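Local coordinates for extracellular solute-binding protein family 1 (Kribbella flavida, PDB 5IXP) that probably binds a solute outside the cell membrane and delivers it to an ABC transporter for uptake, at residues C119-R122 with D123-A126; V340-A343 with N344-I347; A366-R369 with V370-K374. All coordinates share one frame; numbering follows the deposited sequence.

Interaction 1 of 3, residues C119-R122 with D123-A126; sequences CYRR and DLFA
Tyr-120 lies against one face of the Phe-125 ring, its CD2 3.6 Å above that plane and displaced toward the rim. Tyr-120 CB also stands over that face, a CH-pi contact with CB 4.1 Å from the ring centroid of Phe-125. The two rings themselves meet obliquely, with planes 31° apart, and the Trp-163 ring also meets Phe-125, nearly parallel to it. On the guanidinium of Arg-121, Leu-124 CD1 sits 3.8 Å above the plane and over its centre, while the carboxylate of Asp-123 fills part of the edge. The motif is a strand-to-helix junction: strand 108-121 ends here, helix 122-127 starts, and Arg-121 holds the N-cap position.

The Arg-121 to Asp-123 salt bridge is side-on and bidentate. NE of Arg-121 reaches OD1 of Asp-123 at 2.9 Å, and NH2 of Arg-121 reaches OD2 of Asp-123, also at 2.9 Å. Both oxygens use syn lone pairs, and the planes of the two groups differ by only 16°. Asp-123 turns its carboxylate back to the strand end because CG stands between its backbone N and carbonyl carbon (chi1 60°). NH2 of Arg-121 also pairs with Asp-230, and NH1 bonds to Thr-229 O, so the buried guanidinium is held by Asp-123, Asp-230 and the carbonyl of Thr-229. With a leucine in place of Arg-121, Asp-123 and Asp-230 would probably be left as neighbouring acids without their shared cation.

Two backbone bonds open the helix. Ala-126 N bonds to Arg-122 O at 2.9 Å, and Phe-125 N bonds to Arg-121 O at the same length. This N-cap carbonyl also lies close to the ring of the residue it binds, with Arg-121 O 3.3 Å from Phe-125 CD1.

Interaction 2 of 3, residues V340-A343 with N344-I347; sequences VNRA and NNVI
Asn-345 folds back on Asn-341 through its torsions: CG stands anti to the carbonyl carbon (chi1 -79°), and a chi2 of -77° turns the amide so that ND2 faces the preceding turn. There ND2 donates to Asn-341 O at 2.9 Å, a straight bond that lies near the amide plane of Asn-345 but tilts from the plane of the carbonyl. The side chain thus takes up a helix carbonyl that the backbone N of Asn-345 meets only weakly. Asn-345 is the first residue to leave helical geometry, and its side chain bonds back to a carbonyl of the last turn of helix 335-344.

Asn-344 runs beside Val-340, pointing the same way, with ND2 3.6 Å from Val-340 CG1. Its backbone N keeps a regular helical bond to Val-340 O at 2.9 Å. A water accepts from Asn-344 ND2 and donates to Asn-341 OD1 at 2.7 Å, although Asn-341 has two modelled conformers and this bridge may be partial. Val-346 follows with a weak bond from its N to Ala-343 O, while its CG2 presses on Arg-342 O at 3.3 Å.

The Arg-342 guanidinium and the Asn-345 amide lie nearly parallel, 11° apart, but touch only obliquely. The guanidinium has its strong partner in Asp-261, which in the given conformer of Asn-341 also accepts from its ND2, and it bonds to Gly-266 O as well. Ala-343 and Arg-342 rest on strand 108-121 at Ile-113, Pro-115 and Ala-117, with Phe-310 of strand 310-311 against Val-340 and Ala-343.

Interaction 3 of 3, residues A366-R369 with V370-K374; sequences ALAR and VDEGK
Glu-372 lies along the carbonyl of Ala-368, one turn earlier, for its whole length. CB is 3.4 Å from Ala-368 O, and CG, which follows anti to the carbonyl carbon (chi1 -59°), comes to 3.1 Å from the same oxygen, a tight approach. CD is still 3.4 Å from Ala-368 O as the chain extends past it. At the tip the two oxygens part company. OE2 passes Ala-368 CB at 4.1 Å, whereas OE1 takes the ammonium of Lys-374, whose NZ stands 2.9 Å away in a salt bridge. That nitrogen reaches OE1 from above the carboxylate plane, 43° out of it. Lys-374 gets there by an otherwise extended chain that bends at its last torsion (chi4 77°).

Other side chains follow the helix surface. Val-370 sets CG2 against Ala-366 O, and the Arg-369 guanidinium has Ala-366 CA over one face while NE bonds to Gln-375. The carboxylate of Asp-371 bonds to Ser-213 OG and the backbone N of Ala-167. Leu-367 packs on Trp-201 and Val-205 of helix 195-209 and on Trp-171 of helix 167-175, and Ala-366 and Val-370 meet Ala-380 of helix 377-392.

Backbone bonds of helical type continue to Glu-372 N, which donates to Ala-368 O. Beyond it Gly-373 takes positive phi, Lys-374 N bonds to Arg-369 O at 2.8 Å, and Gly-373 N closes inside that loop on Val-370 O at 3.0 Å. The nested pair is a Schellman motif ending helix 356-371.

Strand 108-121 ties two of the three contacts together. Interaction 1 is the point where strand 108-121 ends, and interaction 2 packs against an earlier part of the same strand; their centres are 23 Å apart and their nearest atoms about 9 Å. Interaction 3 is more remote, with centres 27 Å from interaction 1 and 32 Å from interaction 2, although the helices of interactions 2 and 3 follow each other in the chain. Together they hold one helix start and two helix ends. Cys-119, at the edge of interaction 1, forms a disulfide with Cys-237 of strand 232-238. None of the three touches another.

Interaction 1 of 3, residues C119-R122 with D123-A126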
ATOM      1  N   CYS A 119      -8.639  -2.423  11.488  0.54 12.97           N
ATOM      2  CA  CYS A 119      -9.564  -1.564  12.203  0.54 12.33           C
ATOM      3  C   CYS A 119     -10.903  -2.278  12.323  0.54 13.77           C
ATOM      4  O   CYS A 119     -11.222  -3.198  11.564  0.54 11.22           O
ATOM      5  CB  CYS A 119      -9.727  -0.205  11.516  0.54 16.18           C
ATOM      6  SG  CYS A 119     -10.291  -0.251   9.805  0.54 16.53           S
ATOM      7  N   TYR A 120     -11.678  -1.869  13.316  1.00 12.96           N
ATOM      8  CA  TYR A 120     -12.920  -2.587  13.600  1.00 14.82           C
ATOM      9  C   TYR A 120     -13.935  -1.703  14.309  1.00 16.47           C
ATOM     10  O   TYR A 120     -13.594  -0.729  14.986  1.00 17.83           O
ATOM     11  CB  TYR A 120     -12.668  -3.858  14.431  1.00 15.08           C
ATOM     12  CG  TYR A 120     -12.094  -3.597  15.811  1.00 17.30           C
ATOM     13  CD1 TYR A 120     -10.728  -3.382  15.989  1.00 17.69           C
ATOM     14  CD2 TYR A 120     -12.916  -3.578  16.937  1.00 16.69           C
ATOM     15  CE1 TYR A 120     -10.198  -3.142  17.250  1.00 20.86           C
ATOM     16  CE2 TYR A 120     -12.396  -3.340  18.206  1.00 16.72           C
ATOM     17  CZ  TYR A 120     -11.033  -3.121  18.354  1.00 18.75           C
ATOM     18  OH  TYR A 120     -10.500  -2.881  19.601  1.00 17.53           O
ATOM     19  N   ARG A 121     -15.200  -2.087  14.151  1.00 15.68           N
ATOM     20  CA  ARG A 121     -16.331  -1.388  14.755  1.00 15.28           C
ATOM     21  C   ARG A 121     -16.556  -1.955  16.152  1.00 17.76           C
ATOM     22  O   ARG A 121     -17.147  -3.028  16.312  1.00 18.00           O
ATOM     23  CB  ARG A 121     -17.565  -1.537  13.874  1.00 16.33           C
ATOM     24  CG  ARG A 121     -17.528  -0.667  12.608  1.00 17.58           C
ATOM     25  CD  ARG A 121     -17.966   0.773  12.924  1.00 18.22           C
ATOM     26  NE  ARG A 121     -19.325   0.800  13.460  1.00 20.78           N
ATOM     27  CZ  ARG A 121     -20.427   0.884  12.716  1.00 23.90           C
ATOM     28  NH1 ARG A 121     -20.344   0.965  11.389  1.00 22.40           N
ATOM     29  NH2 ARG A 121     -21.615   0.896  13.301  1.00 24.68           N
ATOM     30  N   ARG A 122     -16.113  -1.223  17.176  0.66 18.69           N
ATOM     31  CA  ARG A 122     -16.239  -1.741  18.538  0.66 20.85           C
ATOM     32  C   ARG A 122     -17.691  -1.813  19.000  0.66 19.74           C
ATOM     33  O   ARG A 122     -18.018  -2.647  19.853  0.66 20.69           O
ATOM     34  CB  ARG A 122     -15.404  -0.909  19.513  0.66 23.67           C
ATOM     35  CG  ARG A 122     -15.538   0.593  19.382  0.66 23.23           C
ATOM     36  CD  ARG A 122     -14.479   1.295  20.238  0.66 23.44           C
ATOM     37  NE  ARG A 122     -14.652   1.001  21.659  0.66 21.51           N
ATOM     38  CZ  ARG A 122     -13.865   0.207  22.384  0.66 25.51           C
ATOM     39  NH1 ARG A 122     -12.799  -0.388  21.844  0.66 18.16           N
ATOM     40  NH2 ARG A 122     -14.144   0.021  23.673  0.66 30.70           N
ATOM     41  N   ASP A 123     -18.575  -0.968  18.457  1.00 17.61           N
ATOM     42  CA  ASP A 123     -19.989  -1.069  18.813  1.00 18.54           C
ATOM     43  C   ASP A 123     -20.608  -2.339  18.246  1.00 19.47           C
ATOM     44  O   ASP A 123     -21.348  -3.043  18.944  1.00 20.18           O
ATOM     45  CB  ASP A 123     -20.753   0.165  18.325  1.00 21.25           C
ATOM     46  CG  ASP A 123     -20.683   0.345  16.820  1.00 21.22           C
ATOM     47  OD1 ASP A 123     -19.618   0.074  16.238  1.00 20.90           O
ATOM     48  OD2 ASP A 123     -21.700   0.763  16.215  1.00 23.62           O
ATOM     49  N   LEU A 124     -20.301  -2.660  16.988  1.00 19.03           N
ATOM     50  CA  LEU A 124     -20.808  -3.896  16.401  1.00 18.06           C
ATOM     51  C   LEU A 124     -20.182  -5.116  17.066  1.00 20.22           C
ATOM     52  O   LEU A 124     -20.869  -6.119  17.301  1.00 19.16           O
ATOM     53  CB  LEU A 124     -20.562  -3.906  14.892  1.00 17.42           C
ATOM     54  CG  LEU A 124     -21.213  -2.758  14.111  1.00 18.72           C
ATOM     55  CD1 LEU A 124     -20.956  -2.895  12.599  1.00 16.61           C
ATOM     56  CD2 LEU A 124     -22.714  -2.641  14.417  1.00 20.25           C
ATOM     57  N   PHE A 125     -18.886  -5.048  17.391  1.00 16.81           N
ATOM     58  CA  PHE A 125     -18.257  -6.148  18.120  1.00 18.75           C
ATOM     59  C   PHE A 125     -18.958  -6.378  19.454  1.00 18.93           C
ATOM     60  O   PHE A 125     -19.275  -7.519  19.817  1.00 17.75           O
ATOM     61  CB  PHE A 125     -16.769  -5.866  18.346  1.00 18.08           C
ATOM     62  CG  PHE A 125     -15.868  -6.301  17.207  1.00 17.45           C
ATOM     63  CD1 PHE A 125     -16.276  -6.172  15.884  1.00 15.65           C
ATOM     64  CD2 PHE A 125     -14.598  -6.815  17.470  1.00 15.78           C
ATOM     65  CE1 PHE A 125     -15.443  -6.545  14.835  1.00 14.99           C
ATOM     66  CE2 PHE A 125     -13.751  -7.196  16.433  1.00 17.15           C
ATOM     67  CZ  PHE A 125     -14.176  -7.067  15.104  1.00 15.85           C
ATOM     68  N   ALA A 126     -19.202  -5.300  20.202  1.00 17.81           N
ATOM     69  CA  ALA A 126     -19.847  -5.440  21.506  1.00 21.01           C
ATOM     70  C   ALA A 126     -21.187  -6.155  21.376  1.00 21.91           C
ATOM     71  O   ALA A 126     -21.479  -7.105  22.117  1.00 20.24           O
ATOM     72  CB  ALA A 126     -20.030  -4.065  22.147  1.00 24.10           C
TER

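Interaction 2 of 3, residues V340-A343 with N344-I347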
ATOM      1  N   VAL A 340       4.203   1.420  13.992  1.00 14.71           N
ATOM      2  CA  VAL A 340       5.597   0.975  14.052  1.00 14.73           C
ATOM      3  C   VAL A 340       5.650  -0.547  14.091  1.00 16.69           C
ATOM      4  O   VAL A 340       6.369  -1.184  13.309  1.00 17.57           O
ATOM      5  CB  VAL A 340       6.321   1.597  15.259  1.00 15.73           C
ATOM      6  CG1 VAL A 340       7.627   0.861  15.529  1.00 17.46           C
ATOM      7  CG2 VAL A 340       6.588   3.073  15.004  1.00 16.89           C
ATOM      8  N   ASN A 341       4.891  -1.152  15.008  0.64 15.53           N
ATOM      9  CA  ASN A 341       4.833  -2.611  15.071  0.64 17.97           C
ATOM     10  C   ASN A 341       4.369  -3.207  13.749  0.64 15.58           C
ATOM     11  O   ASN A 341       4.931  -4.204  13.278  0.64 15.75           O
ATOM     12  CB  ASN A 341       3.905  -3.062  16.198  0.64 17.79           C
ATOM     13  CG  ASN A 341       4.463  -2.766  17.567  0.64 17.79           C
ATOM     14  OD1 ASN A 341       5.667  -2.559  17.729  0.64 19.24           O
ATOM     15  ND2 ASN A 341       3.591  -2.765  18.573  0.64 17.97           N
ATOM     16  N   ARG A 342       3.345  -2.609  13.133  1.00 13.60           N
ATOM     17  CA  ARG A 342       2.826  -3.162  11.882  1.00 12.59           C
ATOM     18  C   ARG A 342       3.860  -3.068  10.767  1.00 14.89           C
ATOM     19  O   ARG A 342       3.982  -3.984   9.950  1.00 17.71           O
ATOM     20  CB  ARG A 342       1.526  -2.459  11.473  1.00 12.78           C
ATOM     21  CG  ARG A 342       0.376  -2.601  12.482  1.00 14.01           C
ATOM     22  CD  ARG A 342      -0.148  -4.035  12.600  1.00 15.67           C
ATOM     23  NE  ARG A 342       0.553  -4.848  13.594  1.00 18.04           N
ATOM     24  CZ  ARG A 342       1.167  -6.003  13.325  1.00 18.88           C
ATOM     25  NH1 ARG A 342       1.759  -6.680  14.298  1.00 21.49           N
ATOM     26  NH2 ARG A 342       1.185  -6.492  12.088  1.00 19.65           N
ATOM     27  N   ALA A 343       4.630  -1.979  10.728  1.00 14.63           N
ATOM     28  CA  ALA A 343       5.669  -1.861   9.710  1.00 14.06           C
ATOM     29  C   ALA A 343       6.781  -2.872   9.947  1.00 14.97           C
ATOM     30  O   ALA A 343       7.285  -3.485   8.994  1.00 15.85           O
ATOM     31  CB  ALA A 343       6.231  -0.438   9.689  1.00 12.91           C
ATOM     32  N   ASN A 344       7.170  -3.065  11.210  1.00 15.27           N
ATOM     33  CA  ASN A 344       8.263  -3.978  11.529  1.00 18.50           C
ATOM     34  C   ASN A 344       7.905  -5.430  11.257  1.00 22.29           C
ATOM     35  O   ASN A 344       8.806  -6.272  11.181  1.00 25.12           O
ATOM     36  CB  ASN A 344       8.684  -3.821  12.992  1.00 20.42           C
ATOM     37  CG  ASN A 344       9.564  -2.609  13.213  1.00 21.50           C
ATOM     38  OD1 ASN A 344      10.282  -2.193  12.312  1.00 23.15           O
ATOM     39  ND2 ASN A 344       9.525  -2.045  14.417  1.00 25.12           N
ATOM     40  N   ASN A 345       6.623  -5.752  11.113  1.00 20.04           N
ATOM     41  CA  ASN A 345       6.222  -7.137  10.927  1.00 21.83           C
ATOM     42  C   ASN A 345       5.776  -7.440   9.507  1.00 20.95           C
ATOM     43  O   ASN A 345       5.265  -8.540   9.244  1.00 22.80           O
ATOM     44  CB  ASN A 345       5.151  -7.497  11.948  1.00 27.20           C
ATOM     45  CG  ASN A 345       5.759  -7.779  13.312  1.00 32.64           C
ATOM     46  OD1 ASN A 345       6.321  -8.855  13.534  1.00 33.67           O
ATOM     47  ND2 ASN A 345       5.693  -6.800  14.218  1.00 32.37           N
ATOM     48  N   VAL A 346       5.982  -6.504   8.582  1.00 19.88           N
ATOM     49  CA  VAL A 346       5.765  -6.782   7.172  1.00 22.82           C
ATOM     50  C   VAL A 346       6.895  -7.664   6.669  1.00 25.20           C
ATOM     51  O   VAL A 346       8.073  -7.431   6.975  1.00 26.30           O
ATOM     52  CB  VAL A 346       5.679  -5.477   6.363  1.00 19.02           C
ATOM     53  CG1 VAL A 346       5.653  -5.776   4.860  1.00 19.17           C
ATOM     54  CG2 VAL A 346       4.457  -4.686   6.766  1.00 18.45           C
ATOM     55  N   ILE A 347       6.539  -8.703   5.922  1.00 27.39           N
ATOM     56  CA  ILE A 347       7.497  -9.503   5.176  1.00 34.29           C
ATOM     57  C   ILE A 347       7.016  -9.554   3.733  1.00 37.24           C
ATOM     58  O   ILE A 347       5.904 -10.022   3.463  1.00 39.15           O
ATOM     59  CB  ILE A 347       7.649 -10.918   5.757  1.00 35.16           C
ATOM     60  CG1 ILE A 347       8.128 -10.841   7.209  1.00 38.30           C
ATOM     61  CG2 ILE A 347       8.617 -11.738   4.909  1.00 37.72           C
ATOM     62  CD1 ILE A 347       8.137 -12.176   7.926  1.00 38.81           C
TER
HETATM   63  O   HOH W   1       7.993  -3.348  16.622  1.00 27.72           O
HETATM   64  O   HOH W   2       9.386  -5.529   8.416  1.00 38.10           O

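Interaction 3 of 3, residues A366-R369 with V370-K374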
ATOM      1  N   ALA A 366     -12.651 -10.597 -11.815  1.00 17.99           N
ATOM      2  CA  ALA A 366     -13.357 -11.864 -11.683  1.00 17.15           C
ATOM      3  C   ALA A 366     -13.891 -12.048 -10.269  1.00 17.77           C
ATOM      4  O   ALA A 366     -15.038 -12.469 -10.078  1.00 17.50           O
ATOM      5  CB  ALA A 366     -12.434 -13.020 -12.073  1.00 16.52           C
ATOM      6  N   LEU A 367     -13.076 -11.734  -9.260  1.00 17.06           N
ATOM      7  CA  LEU A 367     -13.533 -11.905  -7.889  1.00 15.51           C
ATOM      8  C   LEU A 367     -14.698 -10.967  -7.578  1.00 16.24           C
ATOM      9  O   LEU A 367     -15.636 -11.351  -6.871  1.00 16.30           O
ATOM     10  CB  LEU A 367     -12.373 -11.694  -6.916  1.00 14.65           C
ATOM     11  CG  LEU A 367     -12.703 -11.938  -5.443  1.00 14.07           C
ATOM     12  CD1 LEU A 367     -13.302 -13.325  -5.239  1.00 16.94           C
ATOM     13  CD2 LEU A 367     -11.441 -11.756  -4.601  1.00 16.57           C
ATOM     14  N   ALA A 368     -14.668  -9.743  -8.120  1.00 16.85           N
ATOM     15  CA  ALA A 368     -15.779  -8.819  -7.921  1.00 17.75           C
ATOM     16  C   ALA A 368     -17.063  -9.364  -8.535  1.00 18.21           C
ATOM     17  O   ALA A 368     -18.149  -9.191  -7.972  1.00 18.48           O
ATOM     18  CB  ALA A 368     -15.444  -7.445  -8.509  1.00 19.17           C
ATOM     19  N   ARG A 369     -16.964 -10.020  -9.696  1.00 17.41           N
ATOM     20  CA  ARG A 369     -18.156 -10.613 -10.300  1.00 19.58           C
ATOM     21  C   ARG A 369     -18.741 -11.703  -9.408  1.00 19.21           C
ATOM     22  O   ARG A 369     -19.964 -11.813  -9.277  1.00 20.75           O
ATOM     23  CB  ARG A 369     -17.835 -11.159 -11.692  1.00 19.17           C
ATOM     24  CG  ARG A 369     -17.571 -10.065 -12.743  1.00 18.07           C
ATOM     25  CD  ARG A 369     -17.538 -10.636 -14.159  1.00 20.52           C
ATOM     26  NE  ARG A 369     -16.519 -11.674 -14.335  1.00 20.73           N
ATOM     27  CZ  ARG A 369     -15.267 -11.450 -14.728  1.00 21.18           C
ATOM     28  NH1 ARG A 369     -14.845 -10.210 -14.979  1.00 22.12           N
ATOM     29  NH2 ARG A 369     -14.429 -12.472 -14.866  1.00 20.57           N
ATOM     30  N   VAL A 370     -17.886 -12.505  -8.769  1.00 18.58           N
ATOM     31  CA  VAL A 370     -18.374 -13.490  -7.803  1.00 19.55           C
ATOM     32  C   VAL A 370     -19.015 -12.791  -6.614  1.00 18.52           C
ATOM     33  O   VAL A 370     -20.116 -13.152  -6.178  1.00 20.69           O
ATOM     34  CB  VAL A 370     -17.237 -14.415  -7.340  1.00 17.72           C
ATOM     35  CG1 VAL A 370     -17.763 -15.386  -6.295  1.00 19.00           C
ATOM     36  CG2 VAL A 370     -16.645 -15.164  -8.517  1.00 19.37           C
ATOM     37  N   ASP A 371     -18.314 -11.798  -6.057  1.00 16.51           N
ATOM     38  CA  ASP A 371     -18.799 -11.082  -4.883  1.00 18.99           C
ATOM     39  C   ASP A 371     -20.177 -10.488  -5.139  1.00 22.07           C
ATOM     40  O   ASP A 371     -21.056 -10.549  -4.272  1.00 24.34           O
ATOM     41  CB  ASP A 371     -17.783  -9.994  -4.514  1.00 21.41           C
ATOM     42  CG  ASP A 371     -17.904  -9.497  -3.072  1.00 22.78           C
ATOM     43  OD1 ASP A 371     -18.512 -10.173  -2.213  1.00 22.42           O
ATOM     44  OD2 ASP A 371     -17.342  -8.418  -2.794  1.00 22.61           O
ATOM     45  N   GLU A 372     -20.392  -9.942  -6.335  1.00 23.13           N
ATOM     46  CA  GLU A 372     -21.634  -9.272  -6.701  1.00 23.54           C
ATOM     47  C   GLU A 372     -22.686 -10.229  -7.254  1.00 25.17           C
ATOM     48  O   GLU A 372     -23.782  -9.783  -7.616  1.00 26.95           O
ATOM     49  CB  GLU A 372     -21.339  -8.161  -7.720  1.00 25.27           C
ATOM     50  CG  GLU A 372     -20.363  -7.096  -7.192  1.00 27.78           C
ATOM     51  CD  GLU A 372     -19.738  -6.221  -8.285  1.00 31.63           C
ATOM     52  OE1 GLU A 372     -20.045  -6.423  -9.481  1.00 32.48           O
ATOM     53  OE2 GLU A 372     -18.929  -5.328  -7.940  1.00 31.49           O
ATOM     54  N   GLY A 373     -22.382 -11.525  -7.329  1.00 23.77           N
ATOM     55  CA  GLY A 373     -23.351 -12.499  -7.793  1.00 25.25           C
ATOM     56  C   GLY A 373     -23.569 -12.534  -9.287  1.00 27.49           C
ATOM     57  O   GLY A 373     -24.590 -13.063  -9.740  1.00 28.76           O
ATOM     58  N   LYS A 374     -22.636 -12.008 -10.077  1.00 26.44           N
ATOM     59  CA  LYS A 374     -22.785 -11.964 -11.523  1.00 26.31           C
ATOM     60  C   LYS A 374     -22.199 -13.179 -12.229  1.00 25.88           C
ATOM     61  O   LYS A 374     -22.482 -13.381 -13.413  1.00 27.33           O
ATOM     62  CB  LYS A 374     -22.136 -10.692 -12.080  1.00 27.50           C
ATOM     63  CG  LYS A 374     -22.720  -9.400 -11.512  1.00 30.66           C
ATOM     64  CD  LYS A 374     -22.042  -8.185 -12.127  1.00 36.74           C
ATOM     65  CE  LYS A 374     -22.845  -6.900 -11.910  1.00 41.15           C
ATOM     66  NZ  LYS A 374     -22.720  -6.367 -10.535  1.00 37.57           N
TER